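Local coordinates for uncharacterized protein (Clostridium sporogenes, PDB 4Q0Y) that is of unknown function but adopts a hot-dog, thioesterase-like fold and was crystallised with cadmium ions, at residues Asn17-Ser23 / Tyr70-Pro74; Lys38-Ile42 / Ile122-Phe127; Tyr88-Tyr92 / Ile104-Gly108; Glu99-Tyr103 / Val114-Thr120. One frame throughout, in Å; residues are numbered along the deposited sequence.

From the N terminus, the loop 17-23 that follows strand 4-15 is the first part to find a distant partner: in interaction 1 it closes over strand 68-80 at 70-74. Before that return, helix 33-44 leaves at 38-42 for a partner at the end of helix 117-126, 122-127, so interaction 2 crosses interaction 1 and encloses interactions 3 and 4. Those two join successive antiparallel hairpins and cross each other, sharing strand 102-106: 88-92 meets 104-108, and 99-103 meets 114-120. Interaction 1 borders interaction 3 through paired strands 68-80 and 83-95, while the helix pair of interaction 2 packs against side chains of all three others.

Interaction 1: Asn17-Ser23 / Tyr70-Pro74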
# COMPACT_ATOMS: atom_id res chain seq x y z
N ASN B 17 -7.50 24.49 12.44
CA ASN B 17 -8.03 25.81 12.88
C ASN B 17 -8.41 26.75 11.72
O ASN B 17 -8.63 27.94 11.94
CB ASN B 17 -7.03 26.49 13.84
CG ASN B 17 -5.70 26.80 13.18
OD1 ASN B 17 -5.51 26.58 11.99
ND2 ASN B 17 -4.74 27.22 13.98
N SER B 18 -8.43 26.22 10.50
CA SER B 18 -8.69 27.01 9.30
C SER B 18 -8.96 26.09 8.13
O SER B 18 -8.43 24.99 8.08
CB SER B 18 -7.47 27.88 8.97
OG SER B 18 -7.66 28.65 7.80
N PHE B 19 -9.80 26.55 7.20
CA PHE B 19 -9.99 25.88 5.89
C PHE B 19 -9.19 26.55 4.77
O PHE B 19 -9.32 26.15 3.61
CB PHE B 19 -11.49 25.82 5.54
CG PHE B 19 -12.21 24.65 6.15
CD1 PHE B 19 -12.25 23.43 5.48
CD2 PHE B 19 -12.86 24.77 7.39
CE1 PHE B 19 -12.91 22.34 6.04
CE2 PHE B 19 -13.52 23.68 7.95
CZ PHE B 19 -13.54 22.45 7.28
N SER B 20 -8.39 27.58 5.08
CA SER B 20 -7.67 28.36 4.07
C SER B 20 -6.16 28.52 4.28
O SER B 20 -5.43 28.81 3.33
CB SER B 20 -8.33 29.74 3.93
OG SER B 20 -8.20 30.50 5.12
N LYS B 21 -5.71 28.39 5.53
CA LYS B 21 -4.33 28.60 5.91
C LYS B 21 -3.85 27.38 6.68
O LYS B 21 -4.53 26.96 7.60
CB LYS B 21 -4.29 29.85 6.80
CG LYS B 21 -4.66 31.18 6.10
CD LYS B 21 -3.86 31.51 4.81
CE LYS B 21 -2.36 31.30 4.98
NZ LYS B 21 -1.57 31.91 3.87
N PHE B 22 -2.71 26.81 6.30
CA PHE B 22 -2.17 25.64 6.99
C PHE B 22 -1.72 26.02 8.42
O PHE B 22 -1.03 26.99 8.62
CB PHE B 22 -1.01 25.02 6.22
CG PHE B 22 -0.63 23.68 6.73
CD1 PHE B 22 -1.27 22.54 6.29
CD2 PHE B 22 0.40 23.55 7.66
CE1 PHE B 22 -0.94 21.29 6.77
CE2 PHE B 22 0.73 22.30 8.15
CZ PHE B 22 0.09 21.15 7.69
N SER B 23 -2.05 25.18 9.37
CA SER B 23 -2.01 25.48 10.78
C SER B 23 -0.58 25.40 11.26
O SER B 23 0.16 24.55 10.78
CB SER B 23 -2.80 24.41 11.56
OG SER B 23 -2.69 24.61 12.97
N TYR B 70 -7.54 17.21 11.38
CA TYR B 70 -6.17 17.70 11.52
C TYR B 70 -5.68 18.36 10.25
O TYR B 70 -6.21 18.13 9.16
CB TYR B 70 -5.24 16.55 11.84
CG TYR B 70 -5.45 15.88 13.17
CD1 TYR B 70 -5.29 16.58 14.37
CD2 TYR B 70 -5.73 14.50 13.25
CE1 TYR B 70 -5.46 15.97 15.59
CE2 TYR B 70 -5.89 13.86 14.48
CZ TYR B 70 -5.78 14.60 15.65
OH TYR B 70 -5.93 14.01 16.88
N HIS B 71 -4.68 19.24 10.41
CA HIS B 71 -3.83 19.66 9.31
C HIS B 71 -2.60 18.81 9.46
O HIS B 71 -2.08 18.69 10.55
CB HIS B 71 -3.50 21.14 9.41
CG HIS B 71 -4.64 22.03 9.04
ND1 HIS B 71 -4.48 23.36 8.76
CD2 HIS B 71 -5.97 21.78 8.92
CE1 HIS B 71 -5.65 23.90 8.48
NE2 HIS B 71 -6.56 22.96 8.55
N ILE B 72 -2.17 18.20 8.35
CA ILE B 72 -1.07 17.27 8.36
C ILE B 72 -0.06 17.55 7.26
O ILE B 72 -0.40 18.02 6.16
CB ILE B 72 -1.54 15.79 8.29
CG1 ILE B 72 -2.27 15.49 6.96
CG2 ILE B 72 -2.43 15.46 9.47
CD1 ILE B 72 -2.58 14.02 6.74
N GLN B 73 1.20 17.26 7.59
CA GLN B 73 2.34 17.41 6.69
C GLN B 73 3.05 16.07 6.63
O GLN B 73 3.92 15.80 7.47
CB GLN B 73 3.27 18.52 7.18
CG GLN B 73 4.48 18.75 6.26
CD GLN B 73 5.46 19.76 6.84
OE1 GLN B 73 5.06 20.80 7.39
NE2 GLN B 73 6.74 19.44 6.75
N PRO B 74 2.69 15.23 5.65
CA PRO B 74 3.47 14.02 5.41
C PRO B 74 4.80 14.40 4.77
O PRO B 74 4.82 15.16 3.79
CB PRO B 74 2.61 13.20 4.43
CG PRO B 74 1.73 14.19 3.78
CD PRO B 74 1.46 15.25 4.82
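The side chain of His71, on strand 68-80, points into the loop 17-23 and is held there by polar contacts at both ring nitrogens. His71 NE2 donates to Ser18 O at 2.8 Å, and His71 ND1 accepts from Ser23 N at 3.1 Å; both bonds are weak in angle, at 123° and 132°. Between them, His71 CE1 lies 3.4 Å from Lys21 O, near the plane of the imidazole.

The loop is shaped from within by Ser18, whose OG accepts from Ser20 N and Lys21 N, each at 3.0 Å, forming an ST turn and ST motif. Ser23 OG serves the neighbouring backbone, bonding to Lys15 O and Asp25 N.

Apolar packing comes mainly from Phe22. Its ring covers His71 CB in a CH-pi contact, with CB 4.1 Å from the ring centroid, while Phe22 CE1 at the ring edge approaches Ile72 O at 3.4 Å and Phe22 CZ lies 4.2 Å from Gln73 CB. Beyond the loop, Tyr92 of the adjacent strand stacks on the imidazole and Phe16 meets it edge-to-face.

With one nitrogen donating to a carbonyl and the other accepting from an amide, the arrangement is consistent with a neutral imidazole carrying its proton on NE2. His71 thus acts as a polar bridge between loop and sheet, embedded among aromatic rings.

Interaction 2: Lys38-Ile42 / Ile122-Phe127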
# COMPACT_ATOMS: atom_id res chain seq x y z
N LYS B 38 0.55 2.54 5.71
CA LYS B 38 -0.87 2.62 5.38
C LYS B 38 -1.26 3.97 4.75
O LYS B 38 -2.02 4.01 3.75
CB LYS B 38 -1.74 2.33 6.59
CG LYS B 38 -1.70 0.88 7.04
CD LYS B 38 -2.32 0.76 8.42
CE LYS B 38 -2.33 -0.64 8.95
NZ LYS B 38 -2.95 -0.72 10.31
N PHE B 39 -0.71 5.07 5.26
CA PHE B 39 -1.00 6.40 4.68
C PHE B 39 -0.39 6.55 3.28
O PHE B 39 -1.02 7.12 2.38
CB PHE B 39 -0.53 7.53 5.57
CG PHE B 39 -1.16 8.86 5.22
CD1 PHE B 39 -2.52 9.05 5.43
CD2 PHE B 39 -0.43 9.86 4.61
CE1 PHE B 39 -3.12 10.26 5.07
CE2 PHE B 39 -1.01 11.07 4.26
CZ PHE B 39 -2.36 11.27 4.49
N LYS B 40 0.80 6.00 3.08
CA LYS B 40 1.44 6.00 1.74
C LYS B 40 0.53 5.37 0.70
O LYS B 40 0.36 5.90 -0.39
CB LYS B 40 2.78 5.25 1.76
CG LYS B 40 3.52 5.29 0.42
CD LYS B 40 4.78 4.41 0.43
CE LYS B 40 4.65 3.18 -0.43
NZ LYS B 40 5.94 2.44 -0.53
N VAL B 41 -0.02 4.20 1.04
CA VAL B 41 -0.86 3.44 0.12
C VAL B 41 -2.08 4.28 -0.30
O VAL B 41 -2.39 4.36 -1.48
CB VAL B 41 -1.26 2.08 0.73
CG1 VAL B 41 -2.38 1.42 -0.07
CG2 VAL B 41 -0.03 1.17 0.78
N ILE B 42 -2.72 4.93 0.68
CA ILE B 42 -3.85 5.84 0.38
C ILE B 42 -3.41 6.97 -0.56
O ILE B 42 -4.06 7.19 -1.60
CB ILE B 42 -4.47 6.43 1.67
CG1 ILE B 42 -5.21 5.31 2.40
CG2 ILE B 42 -5.39 7.62 1.34
CD1 ILE B 42 -5.60 5.65 3.81
N ILE B 122 -9.03 2.64 7.90
CA ILE B 122 -7.56 2.72 7.87
C ILE B 122 -7.08 4.07 8.46
O ILE B 122 -6.15 4.11 9.26
CB ILE B 122 -7.00 2.48 6.45
CG1 ILE B 122 -7.32 1.05 5.99
CG2 ILE B 122 -5.49 2.74 6.38
CD1 ILE B 122 -7.18 0.85 4.50
N LEU B 123 -7.71 5.18 8.04
CA LEU B 123 -7.37 6.50 8.56
C LEU B 123 -7.57 6.62 10.07
O LEU B 123 -6.74 7.22 10.75
CB LEU B 123 -8.14 7.60 7.85
CG LEU B 123 -7.73 7.82 6.38
CD1 LEU B 123 -8.77 8.70 5.70
CD2 LEU B 123 -6.35 8.41 6.26
N LYS B 124 -8.64 5.99 10.57
CA LYS B 124 -8.86 5.90 12.03
C LYS B 124 -7.73 5.17 12.76
O LYS B 124 -7.34 5.60 13.84
CB LYS B 124 -10.23 5.30 12.36
CG LYS B 124 -11.36 6.26 12.00
CD LYS B 124 -12.75 5.66 11.97
CE LYS B 124 -13.19 5.11 13.31
NZ LYS B 124 -14.61 4.64 13.22
N GLU B 125 -7.17 4.13 12.14
CA GLU B 125 -6.00 3.44 12.70
C GLU B 125 -4.76 4.35 12.72
O GLU B 125 -4.03 4.39 13.73
CB GLU B 125 -5.67 2.14 11.95
CG GLU B 125 -6.74 1.07 12.12
CD GLU B 125 -6.66 -0.08 11.13
OE1 GLU B 125 -5.72 -0.14 10.30
OE2 GLU B 125 -7.59 -0.90 11.17
N ILE B 126 -4.53 5.06 11.62
CA ILE B 126 -3.37 5.94 11.47
C ILE B 126 -3.39 7.11 12.48
O ILE B 126 -2.34 7.43 13.09
CB ILE B 126 -3.25 6.52 10.05
CG1 ILE B 126 -2.98 5.39 9.06
CG2 ILE B 126 -2.16 7.60 9.95
CD1 ILE B 126 -3.35 5.75 7.63
N PHE B 127 -4.56 7.71 12.65
CA PHE B 127 -4.72 8.90 13.48
C PHE B 127 -5.23 8.63 14.91
O PHE B 127 -5.54 9.57 15.64
CB PHE B 127 -5.54 9.96 12.73
CG PHE B 127 -4.80 10.50 11.55
CD1 PHE B 127 -3.74 11.39 11.74
CD2 PHE B 127 -5.08 10.04 10.26
CE1 PHE B 127 -3.00 11.84 10.67
CE2 PHE B 127 -4.34 10.48 9.18
CZ PHE B 127 -3.30 11.39 9.38
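Two helices cross here at -141°, running roughly antiparallel with their axes 10.3 Å apart at closest approach. Ile122 opens the second segment by placing CG2 3.8 Å from Lys38 CB and 3.9 Å from Ile42 CD1. Leu123 CD2 touches both Ile42 CD1 (3.8 Å) and Phe39 CE1 (3.9 Å). At Glu125 the contact turns polar: OE1 forms a 2.8 Å salt bridge with Lys38 NZ, which also pairs with Glu34. Ile126 then reaches in with CD1, 3.6 Å from Phe39 N and 3.9 Å from both Phe39 CB and Lys38 CB. Phe127, where the chain leaves helical conformation, brings CE2 to 4.3 Å from Phe39 CE1. The charged pair therefore borders an interface that is otherwise aliphatic and aromatic. Both helices pack on the antiparallel sheet of the hot-dog, thioesterase-like fold: Phe39 packs on Leu8, Ile11, Ile72 and Ile93, Leu123 on Ile93 and Val95, and Phe127 on Tyr70 and Ile72, while Lys38 touches Thr48 of the second subunit.

Interaction 3: Tyr88-Tyr92 / Ile104-Gly108; sequences YFLLY and IIFSG
Strands 83-95 and 102-106 form an antiparallel beta hairpin, and this contact covers the part where its two arms splay apart: the touching parts run 108° from each other. Residues 91-92 and 104-106 are regular strand; Ser107 (phi/psi -56/136) and Gly108 (77/13) follow. Phe89 (chi1 m) offers a ring face to the edge of Phe106 (chi1 -76°, m; chi2 74°) in a T-shaped pair, centroids 5.5 Å apart and planes at 84°. Leu90 O accepts from Ser107 N at 2.9 Å (Ser107 chi1 t); a water donates to Ser107 O at 2.8 Å and weakly to Leu90 O at 3.4 Å. Leu91 faces Phe106 as a non-hydrogen-bonded pair (CA to CA 4.7 Å), its mt rotamer placing CD2 over the Phe106 ring, 3.6 Å from the centroid. Tyr92 and Ile105 are the hydrogen-bonded pair (CA to CA 5.1 Å), Tyr92 N to Ile105 O and Ile105 N to Tyr92 O both spanning 2.9 Å. With chi1 -41° and chi2 -39°, the Tyr92 ring brings CD2 within 3.8 Å of Ile105 CG2 and OH within 2.8 Å of Ser107 OG, a hydrogen bond; a second water joins Tyr92 OH (2.8 Å) to Gly108 N (2.9 Å). On the side of Leu91 and Phe106, Met43 of helix 33-44 covers the sheet; on that of Tyr92, His71 of strand 68-80 stacks on the tyrosine ring.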
# COMPACT_ATOMS: atom_id res chain seq x y z
N TYR B 88 7.09 16.98 0.48
CA TYR B 88 6.01 16.96 1.45
C TYR B 88 4.72 17.44 0.82
O TYR B 88 4.73 18.03 -0.28
CB TYR B 88 6.35 17.82 2.69
CG TYR B 88 6.54 19.28 2.39
CD1 TYR B 88 7.79 19.79 1.98
CD2 TYR B 88 5.45 20.16 2.46
CE1 TYR B 88 7.94 21.13 1.67
CE2 TYR B 88 5.62 21.52 2.17
CZ TYR B 88 6.85 21.99 1.77
OH TYR B 88 7.00 23.31 1.48
N PHE B 89 3.63 17.19 1.53
CA PHE B 89 2.33 17.77 1.20
C PHE B 89 1.83 18.52 2.42
O PHE B 89 2.22 18.23 3.55
CB PHE B 89 1.28 16.73 0.80
CG PHE B 89 1.55 16.05 -0.49
CD1 PHE B 89 1.59 16.77 -1.68
CD2 PHE B 89 1.74 14.67 -0.54
CE1 PHE B 89 1.85 16.14 -2.90
CE2 PHE B 89 2.00 14.03 -1.75
CZ PHE B 89 2.07 14.76 -2.92
N LEU B 90 0.97 19.52 2.19
CA LEU B 90 0.24 20.21 3.24
C LEU B 90 -1.23 19.88 2.98
O LEU B 90 -1.78 20.27 1.94
CB LEU B 90 0.48 21.72 3.17
CG LEU B 90 1.95 22.15 3.34
CD1 LEU B 90 2.07 23.64 3.19
CD2 LEU B 90 2.50 21.68 4.68
N LEU B 91 -1.82 19.12 3.89
CA LEU B 91 -3.18 18.60 3.73
C LEU B 91 -4.06 19.00 4.90
O LEU B 91 -3.60 19.11 6.02
CB LEU B 91 -3.16 17.09 3.62
CG LEU B 91 -2.18 16.45 2.64
CD1 LEU B 91 -2.20 14.94 2.83
CD2 LEU B 91 -2.55 16.83 1.22
N TYR B 92 -5.35 19.16 4.61
CA TYR B 92 -6.40 19.17 5.65
C TYR B 92 -7.06 17.80 5.58
O TYR B 92 -7.41 17.35 4.48
CB TYR B 92 -7.45 20.28 5.44
CG TYR B 92 -6.89 21.64 4.99
CD1 TYR B 92 -5.69 22.16 5.52
CD2 TYR B 92 -7.61 22.43 4.11
CE1 TYR B 92 -5.20 23.39 5.12
CE2 TYR B 92 -7.13 23.67 3.69
CZ TYR B 92 -5.92 24.14 4.20
OH TYR B 92 -5.44 25.37 3.81
N ILE B 104 -9.78 14.41 2.17
CA ILE B 104 -8.42 14.95 2.12
C ILE B 104 -8.46 16.17 1.18
O ILE B 104 -8.93 16.04 0.05
CB ILE B 104 -7.41 13.91 1.61
CG1 ILE B 104 -7.30 12.77 2.64
CG2 ILE B 104 -6.04 14.57 1.33
CD1 ILE B 104 -6.55 11.55 2.15
N ILE B 105 -8.00 17.32 1.66
CA ILE B 105 -7.96 18.56 0.88
C ILE B 105 -6.50 19.00 0.80
O ILE B 105 -5.81 19.02 1.80
CB ILE B 105 -8.80 19.67 1.56
CG1 ILE B 105 -10.27 19.25 1.72
CG2 ILE B 105 -8.69 21.00 0.80
CD1 ILE B 105 -11.04 20.12 2.70
N PHE B 106 -6.05 19.38 -0.39
CA PHE B 106 -4.67 19.85 -0.57
C PHE B 106 -4.67 21.34 -0.27
O PHE B 106 -5.31 22.11 -0.98
CB PHE B 106 -4.17 19.52 -1.97
CG PHE B 106 -3.80 18.08 -2.16
CD1 PHE B 106 -4.79 17.11 -2.27
CD2 PHE B 106 -2.48 17.67 -2.17
CE1 PHE B 106 -4.46 15.77 -2.40
CE2 PHE B 106 -2.14 16.33 -2.30
CZ PHE B 106 -3.13 15.38 -2.44
N SER B 107 -3.97 21.74 0.80
CA SER B 107 -3.90 23.12 1.29
C SER B 107 -3.41 24.06 0.19
O SER B 107 -2.47 23.73 -0.54
CB SER B 107 -2.94 23.25 2.48
OG SER B 107 -2.86 24.60 2.93
N GLY B 108 -4.07 25.21 0.06
CA GLY B 108 -3.75 26.20 -0.94
C GLY B 108 -4.24 25.86 -2.34
O GLY B 108 -3.83 26.51 -3.29
O HOH W 1 -1.23 21.37 -1.26
O HOH W 2 -6.45 26.13 1.34

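Interaction 4: Glu99-Tyr103 / Val114-Thr120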
# COMPACT_ATOMS: atom_id res chain seq x y z
N GLU B 99 -21.63 9.23 7.98
CA GLU B 99 -21.74 8.20 6.93
C GLU B 99 -20.50 7.33 6.78
O GLU B 99 -20.46 6.51 5.89
CB GLU B 99 -22.06 8.87 5.60
CG GLU B 99 -23.35 9.68 5.67
CD GLU B 99 -23.90 10.01 4.31
OE1 GLU B 99 -23.10 10.34 3.42
OE2 GLU B 99 -25.13 9.94 4.15
N GLY B 100 -19.49 7.51 7.65
CA GLY B 100 -18.27 6.75 7.59
C GLY B 100 -17.29 7.21 6.50
O GLY B 100 -16.37 6.48 6.18
N LYS B 101 -17.51 8.40 5.93
CA LYS B 101 -16.64 8.97 4.89
C LYS B 101 -15.55 9.86 5.47
O LYS B 101 -15.65 10.35 6.61
CB LYS B 101 -17.47 9.80 3.87
CG LYS B 101 -18.52 9.02 3.07
CD LYS B 101 -17.97 7.84 2.27
CE LYS B 101 -19.10 7.04 1.62
NZ LYS B 101 -19.85 7.83 0.60
N SER B 102 -14.50 10.06 4.69
CA SER B 102 -13.42 10.96 5.04
C SER B 102 -13.06 11.84 3.86
O SER B 102 -13.40 11.50 2.73
CB SER B 102 -12.17 10.19 5.49
OG SER B 102 -12.47 9.40 6.63
N TYR B 103 -12.37 12.94 4.14
CA TYR B 103 -11.94 13.90 3.12
C TYR B 103 -10.48 14.27 3.30
O TYR B 103 -10.02 14.46 4.42
CB TYR B 103 -12.76 15.17 3.19
CG TYR B 103 -14.23 14.92 2.95
CD1 TYR B 103 -15.07 14.51 3.99
CD2 TYR B 103 -14.78 15.05 1.69
CE1 TYR B 103 -16.43 14.25 3.76
CE2 TYR B 103 -16.14 14.81 1.45
CZ TYR B 103 -16.95 14.42 2.49
OH TYR B 103 -18.28 14.16 2.24
N VAL B 114 -12.84 12.44 -1.57
CA VAL B 114 -13.68 11.77 -0.59
C VAL B 114 -13.27 10.30 -0.57
O VAL B 114 -13.00 9.71 -1.62
CB VAL B 114 -15.21 11.95 -0.83
CG1 VAL B 114 -15.67 11.40 -2.17
CG2 VAL B 114 -16.03 11.30 0.31
N LEU B 115 -13.19 9.72 0.62
CA LEU B 115 -12.76 8.34 0.82
C LEU B 115 -13.89 7.54 1.47
O LEU B 115 -14.59 8.05 2.35
CB LEU B 115 -11.48 8.29 1.66
CG LEU B 115 -10.28 9.06 1.08
CD1 LEU B 115 -10.24 10.52 1.54
CD2 LEU B 115 -8.97 8.35 1.44
N ASP B 116 -14.06 6.29 1.03
CA ASP B 116 -15.12 5.40 1.52
C ASP B 116 -14.87 4.83 2.91
O ASP B 116 -13.82 5.09 3.52
CB ASP B 116 -15.39 4.28 0.49
CG ASP B 116 -14.27 3.22 0.42
OD1 ASP B 116 -13.18 3.35 1.05
OD2 ASP B 116 -14.52 2.23 -0.31
N LYS B 117 -15.82 4.02 3.40
CA LYS B 117 -15.72 3.43 4.75
C LYS B 117 -14.44 2.61 5.00
O LYS B 117 -13.85 2.74 6.06
CB LYS B 117 -16.94 2.61 5.09
CG LYS B 117 -18.17 3.45 5.29
CD LYS B 117 -19.38 2.58 5.62
CE LYS B 117 -20.62 3.43 5.76
NZ LYS B 117 -21.86 2.64 5.92
N ASN B 118 -14.04 1.78 4.02
CA ASN B 118 -12.77 0.99 4.10
C ASN B 118 -11.54 1.86 4.38
O ASN B 118 -10.74 1.62 5.33
CB ASN B 118 -12.55 0.15 2.81
CG ASN B 118 -13.46 -1.07 2.71
OD1 ASN B 118 -14.14 -1.48 3.66
ND2 ASN B 118 -13.44 -1.70 1.54
N ASN B 119 -11.40 2.92 3.59
CA ASN B 119 -10.33 3.89 3.78
C ASN B 119 -10.43 4.68 5.08
O ASN B 119 -9.41 4.95 5.74
CB ASN B 119 -10.22 4.83 2.57
CG ASN B 119 -9.53 4.15 1.42
OD1 ASN B 119 -8.36 3.77 1.56
ND2 ASN B 119 -10.22 3.97 0.31
N THR B 120 -11.64 5.06 5.46
CA THR B 120 -11.87 5.73 6.74
C THR B 120 -11.40 4.86 7.91
O THR B 120 -10.79 5.40 8.83
CB THR B 120 -13.36 6.11 6.89
OG1 THR B 120 -13.64 7.13 5.94
CG2 THR B 120 -13.70 6.64 8.29
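The antiparallel beta hairpin of strands 102-106 and 112-115 passes here directly into helix 117-126, within the hot-dog-like fold. Ser102 and Leu115 form the hydrogen-bonded pair, satisfying each other's backbone: Ser102 N donates to Leu115 O at 3.1 Å and Leu115 N to Ser102 O at 2.8 Å. Tyr103 and Val114 follow as a non-hydrogen-bonded pair, Val114 CG2 packing 3.7 Å from Tyr103 CE2.

Asp116 is the helix N-cap. Asp116 OD1 accepts from Asn119 N at 3.1 Å and, weakly, from Asn119 ND2 at 3.1 Å, and Asp116 O accepts from Thr120 N at 2.9 Å.

Thr120 ties the helix to the incoming strand. Thr120 OG1 accepts from Ser102 OG, which in turn accepts from Gly96 N, and the proton of Thr120 OG1 has two acceptors in reach, Gly100 O at 2.8 Å and Asp116 O at 3.2 Å. Asp97 OD1 accepts from Lys101 N, in the connection between strands 83-95 and 102-106. Gly100 has positive phi, and a CB there would clash with Lys117 CG. The shortest polar contact between the two segments is the hydroxyl pair itself, Ser102 OG to Thr120 OG1, at 2.6 Å.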